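Local coordinates for ARO (armadillo repeats only protein) (PDB 5EWP) that probably helps rhoptries move to and attach at the apical pole of the malaria parasite, binding partner proteins through its armadillo-repeat scaffold, at residues A[103-115]-A[141-154]. Numbering follows the deposited sequence.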
loop_
_atom_site.group_PDB
_atom_site.type_symbol
_atom_site.label_atom_id
_atom_site.label_comp_id
_atom_site.label_asym_id
_atom_site.label_seq_id
_atom_site.Cartn_x
_atom_site.Cartn_y
_atom_site.Cartn_z
ATOM N N VAL A 103 2.446 9.778 -6.875
ATOM C CA VAL A 103 1.740 9.113 -5.783
ATOM C C VAL A 103 1.755 7.609 -6.020
ATOM O O VAL A 103 2.086 6.837 -5.129
ATOM C CB VAL A 103 0.301 9.583 -5.642
ATOM C CG1 VAL A 103 -0.389 8.782 -4.511
ATOM C CG2 VAL A 103 0.266 11.081 -5.354
ATOM N N HIS A 104 1.400 7.188 -7.238
ATOM C CA HIS A 104 1.335 5.753 -7.510
ATOM C C HIS A 104 2.671 5.063 -7.304
ATOM O O HIS A 104 2.726 3.991 -6.718
ATOM C CB HIS A 104 0.847 5.504 -8.929
ATOM C CG HIS A 104 -0.604 5.799 -9.124
ATOM N ND1 HIS A 104 -1.212 5.751 -10.361
ATOM C CD2 HIS A 104 -1.579 6.104 -8.236
ATOM C CE1 HIS A 104 -2.491 6.051 -10.230
ATOM N NE2 HIS A 104 -2.743 6.257 -8.947
ATOM N N ALA A 105 3.743 5.678 -7.786
ATOM C CA ALA A 105 5.064 5.082 -7.659
ATOM C C ALA A 105 5.450 4.939 -6.188
ATOM O O ALA A 105 6.023 3.925 -5.792
ATOM C CB ALA A 105 6.105 5.918 -8.413
ATOM N N ALA A 106 5.115 5.949 -5.389
ATOM C CA ALA A 106 5.384 5.915 -3.945
ATOM C C ALA A 106 4.583 4.829 -3.239
ATOM O O ALA A 106 5.105 4.137 -2.371
ATOM C CB ALA A 106 5.083 7.303 -3.305
ATOM N N VAL A 107 3.315 4.682 -3.598
ATOM C CA VAL A 107 2.500 3.616 -3.031
ATOM C C VAL A 107 3.063 2.240 -3.391
ATOM O O VAL A 107 3.203 1.379 -2.521
ATOM C CB VAL A 107 1.034 3.724 -3.514
ATOM C CG1 VAL A 107 0.268 2.442 -3.215
ATOM C CG2 VAL A 107 0.359 4.925 -2.855
ATOM N N VAL A 108 3.393 2.033 -4.666
ATOM C CA VAL A 108 3.985 0.754 -5.064
ATOM C C VAL A 108 5.289 0.478 -4.291
ATOM O O VAL A 108 5.460 -0.622 -3.734
ATOM C CB VAL A 108 4.258 0.706 -6.580
ATOM C CG1 VAL A 108 5.041 -0.569 -6.939
ATOM C CG2 VAL A 108 2.931 0.786 -7.344
ATOM N N ALA A 109 6.181 1.467 -4.221
ATOM C CA ALA A 109 7.456 1.287 -3.494
ATOM C C ALA A 109 7.214 0.938 -2.032
ATOM O O ALA A 109 7.796 -0.014 -1.509
ATOM C CB ALA A 109 8.330 2.539 -3.572
ATOM N N LEU A 110 6.372 1.723 -1.378
ATOM C CA LEU A 110 6.113 1.509 0.053
ATOM C C LEU A 110 5.446 0.169 0.302
ATOM O O LEU A 110 5.719 -0.487 1.308
ATOM C CB LEU A 110 5.261 2.652 0.622
ATOM C CG LEU A 110 5.996 3.998 0.727
ATOM C CD1 LEU A 110 5.012 5.111 0.982
ATOM C CD2 LEU A 110 7.045 3.974 1.852
ATOM N N SER A 111 4.579 -0.266 -0.608
ATOM C CA SER A 111 3.908 -1.541 -0.382
ATOM C C SER A 111 4.918 -2.688 -0.419
ATOM O O SER A 111 4.866 -3.573 0.428
ATOM C CB SER A 111 2.781 -1.772 -1.395
ATOM O OG SER A 111 3.276 -1.901 -2.711
ATOM N N PHE A 112 5.857 -2.667 -1.366
ATOM C CA PHE A 112 6.909 -3.688 -1.370
ATOM C C PHE A 112 7.864 -3.561 -0.184
ATOM O O PHE A 112 8.328 -4.569 0.356
ATOM C CB PHE A 112 7.719 -3.638 -2.660
ATOM C CG PHE A 112 7.007 -4.262 -3.825
ATOM C CD1 PHE A 112 6.681 -5.614 -3.805
ATOM C CD2 PHE A 112 6.660 -3.504 -4.924
ATOM C CE1 PHE A 112 6.013 -6.197 -4.874
ATOM C CE2 PHE A 112 6.002 -4.083 -6.007
ATOM C CZ PHE A 112 5.673 -5.428 -5.971
ATOM N N LEU A 113 8.184 -2.329 0.199
ATOM C CA LEU A 113 9.116 -2.116 1.305
ATOM C C LEU A 113 8.532 -2.603 2.621
ATOM O O LEU A 113 9.276 -2.885 3.573
ATOM C CB LEU A 113 9.490 -0.639 1.420
ATOM C CG LEU A 113 10.392 -0.111 0.296
ATOM C CD1 LEU A 113 10.433 1.383 0.415
ATOM C CD2 LEU A 113 11.782 -0.704 0.442
ATOM N N SER A 114 7.209 -2.688 2.681
ATOM C CA SER A 114 6.540 -3.087 3.930
ATOM C C SER A 114 6.469 -4.602 4.084
ATOM O O SER A 114 6.050 -5.104 5.132
ATOM C CB SER A 114 5.132 -2.500 4.012
ATOM O OG SER A 114 4.235 -3.171 3.135
ATOM N N VAL A 115 6.864 -5.327 3.043
ATOM C CA VAL A 115 6.766 -6.782 3.062
ATOM C C VAL A 115 8.020 -7.403 3.664
ATOM O O VAL A 115 9.138 -7.159 3.205
ATOM C CB VAL A 115 6.533 -7.368 1.661
ATOM C CG1 VAL A 115 6.499 -8.893 1.732
ATOM C CG2 VAL A 115 5.224 -6.839 1.094
ATOM N N ILE A 141 -9.170 2.969 -8.112
ATOM C CA ILE A 141 -8.295 2.046 -8.807
ATOM C C ILE A 141 -8.019 0.905 -7.855
ATOM O O ILE A 141 -7.448 1.117 -6.793
ATOM C CB ILE A 141 -6.972 2.708 -9.254
ATOM C CG1 ILE A 141 -7.236 3.882 -10.198
ATOM C CG2 ILE A 141 -6.053 1.685 -9.898
ATOM C CD1 ILE A 141 -5.981 4.641 -10.576
ATOM N N ASP A 142 -8.435 -0.301 -8.233
ATOM C CA ASP A 142 -8.357 -1.440 -7.323
ATOM C C ASP A 142 -6.931 -1.736 -6.854
ATOM O O ASP A 142 -6.720 -2.075 -5.693
ATOM C CB ASP A 142 -8.966 -2.684 -7.972
ATOM C CG ASP A 142 -9.078 -3.851 -6.999
ATOM O OD1 ASP A 142 -9.635 -3.664 -5.889
ATOM O OD2 ASP A 142 -8.624 -4.961 -7.350
ATOM N N GLY A 143 -5.952 -1.616 -7.749
ATOM C CA GLY A 143 -4.573 -1.911 -7.377
ATOM C C GLY A 143 -4.069 -0.973 -6.296
ATOM O O GLY A 143 -3.372 -1.371 -5.367
ATOM N N MET A 144 -4.428 0.292 -6.444
ATOM C CA MET A 144 -4.104 1.344 -5.487
ATOM C C MET A 144 -4.749 1.081 -4.119
ATOM O O MET A 144 -4.076 1.074 -3.094
ATOM C CB MET A 144 -4.573 2.679 -6.067
ATOM C CG MET A 144 -4.439 3.882 -5.167
ATOM S SD MET A 144 -2.760 4.397 -4.851
ATOM C CE MET A 144 -3.104 5.904 -3.924
ATOM N N LYS A 145 -6.056 0.844 -4.098
ATOM C CA LYS A 145 -6.723 0.674 -2.808
ATOM C C LYS A 145 -6.245 -0.593 -2.100
ATOM O O LYS A 145 -6.073 -0.590 -0.884
ATOM C CB LYS A 145 -8.251 0.671 -2.974
ATOM C CG LYS A 145 -8.831 -0.517 -3.721
ATOM C CD LYS A 145 -10.234 -0.207 -4.286
ATOM C CE LYS A 145 -11.016 0.726 -3.395
ATOM N NZ LYS A 145 -12.425 0.874 -3.851
ATOM N N ALA A 146 -5.979 -1.654 -2.855
ATOM C CA ALA A 146 -5.509 -2.899 -2.259
ATOM C C ALA A 146 -4.087 -2.777 -1.713
ATOM O O ALA A 146 -3.798 -3.293 -0.636
ATOM C CB ALA A 146 -5.577 -4.025 -3.269
ATOM N N ALA A 147 -3.211 -2.100 -2.458
ATOM C CA ALA A 147 -1.829 -1.895 -2.030
ATOM C C ALA A 147 -1.770 -1.026 -0.777
ATOM O O ALA A 147 -0.979 -1.291 0.137
ATOM C CB ALA A 147 -0.999 -1.267 -3.152
ATOM N N CYS A 148 -2.592 0.019 -0.735
ATOM C CA CYS A 148 -2.628 0.878 0.440
ATOM C C CYS A 148 -3.127 0.107 1.665
ATOM O O CYS A 148 -2.551 0.213 2.746
ATOM C CB CYS A 148 -3.512 2.089 0.192
ATOM S SG CYS A 148 -2.726 3.327 -0.890
ATOM N N ALA A 149 -4.167 -0.699 1.474
ATOM C CA ALA A 149 -4.724 -1.499 2.565
ATOM C C ALA A 149 -3.696 -2.492 3.102
ATOM O O ALA A 149 -3.555 -2.643 4.318
ATOM C CB ALA A 149 -5.983 -2.230 2.110
ATOM N N GLN A 150 -2.979 -3.155 2.198
ATOM C CA GLN A 150 -1.950 -4.127 2.593
ATOM C C GLN A 150 -0.832 -3.454 3.379
ATOM O O GLN A 150 -0.359 -3.994 4.363
ATOM C CB GLN A 150 -1.361 -4.834 1.371
ATOM C CG GLN A 150 -0.345 -5.935 1.720
ATOM C CD GLN A 150 -0.989 -7.133 2.397
ATOM O OE1 GLN A 150 -0.604 -7.533 3.510
ATOM N NE2 GLN A 150 -1.966 -7.721 1.725
ATOM N N THR A 151 -0.390 -2.289 2.923
ATOM C CA THR A 151 0.691 -1.577 3.600
ATOM C C THR A 151 0.259 -1.128 4.991
ATOM O O THR A 151 1.009 -1.261 5.964
ATOM C CB THR A 151 1.152 -0.371 2.758
ATOM O OG1 THR A 151 1.424 -0.847 1.443
ATOM C CG2 THR A 151 2.438 0.223 3.319
ATOM N N CYS A 152 -0.956 -0.601 5.086
ATOM C CA CYS A 152 -1.522 -0.265 6.402
ATOM C C CYS A 152 -1.493 -1.455 7.338
ATOM O O CYS A 152 -1.111 -1.328 8.501
ATOM C CB CYS A 152 -2.955 0.221 6.284
ATOM S SG CYS A 152 -3.060 1.883 5.588
ATOM N N ARG A 153 -1.928 -2.607 6.838
ATOM C CA ARG A 153 -1.970 -3.810 7.667
ATOM C C ARG A 153 -0.568 -4.236 8.074
ATOM O O ARG A 153 -0.333 -4.606 9.236
ATOM C CB ARG A 153 -2.686 -4.944 6.943
ATOM C CG ARG A 153 -2.651 -6.296 7.688
ATOM C CD ARG A 153 -1.495 -7.165 7.214
ATOM N NE ARG A 153 -1.370 -8.386 8.009
ATOM C CZ ARG A 153 -0.270 -9.123 8.058
ATOM N NH1 ARG A 153 0.799 -8.755 7.372
ATOM N NH2 ARG A 153 -0.235 -10.227 8.794
ATOM N N ASN A 154 0.363 -4.198 7.122
ATOM C CA ASN A 154 1.737 -4.616 7.425
ATOM C C ASN A 154 2.335 -3.755 8.523
ATOM O O ASN A 154 3.128 -4.236 9.349
ATOM C CB ASN A 154 2.609 -4.590 6.160
ATOM C CG ASN A 154 2.250 -5.716 5.176
ATOM O OD1 ASN A 154 1.546 -6.656 5.529
ATOM N ND2 ASN A 154 2.756 -5.626 3.952
#
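Val107 and Met144 bury the most surface where helix 100-113 meets helix 142-156, and Thr151 follows closely. The Met144 side chain leaves with CG anti to its backbone N and then bends at chi2, so that it crosses the valine at about a right angle. Its SD lies 3.7 Å from Val107 CG2, and its CE continues toward Val103 CG1. Val107 thus sits among Met144, Ala147 and Cys148, its other branch, CG1, being 3.9 Å from Ala147 CB and equally near Cys148 SG. Beyond the methionine, His104 CD2 approaches Met144 SD and CE1 approaches Ile141 CD1, both oblique to the ring, while ND1 is hydrogen-bonded to Ala53 N and the ring packs edge-to-face with Trp51.

Towards the C-terminal ends the backbones draw closer, and CA of Ser111 is 5.1 Å from CA of Thr151. Thr151 OG1 sits against Ser111 CA at 3.2 Å yet donates to Ala147 O of its own helix, joining Thr151 N there from the opposite face of the carbonyl plane. With OG1 anti to the carbonyl carbon (chi1 -52°), CG2 is the branch laid against Ser114. One hydrogen bond crosses between the segments: Asn154 ND2 donates to Ser114 OG (3.0 Å, N-H...O 172°), nearly in the amide plane. Arg153 NH1 donates to OD1 at the amide's other end, and these two bonds hold its rotation; Ser114 OG in turn donates to Ser111 O, which positions the hydroxyl.

Helices packed at 37°, with axes 8.9 Å apart, suit side-by-side packing along an armadillo solenoid. Chemically, the seam grades from a sulfur-rich apolar end to a polar end whose hydroxyls donate to carbonyls of their own segment, while the Asn154 amide ties the two segments together.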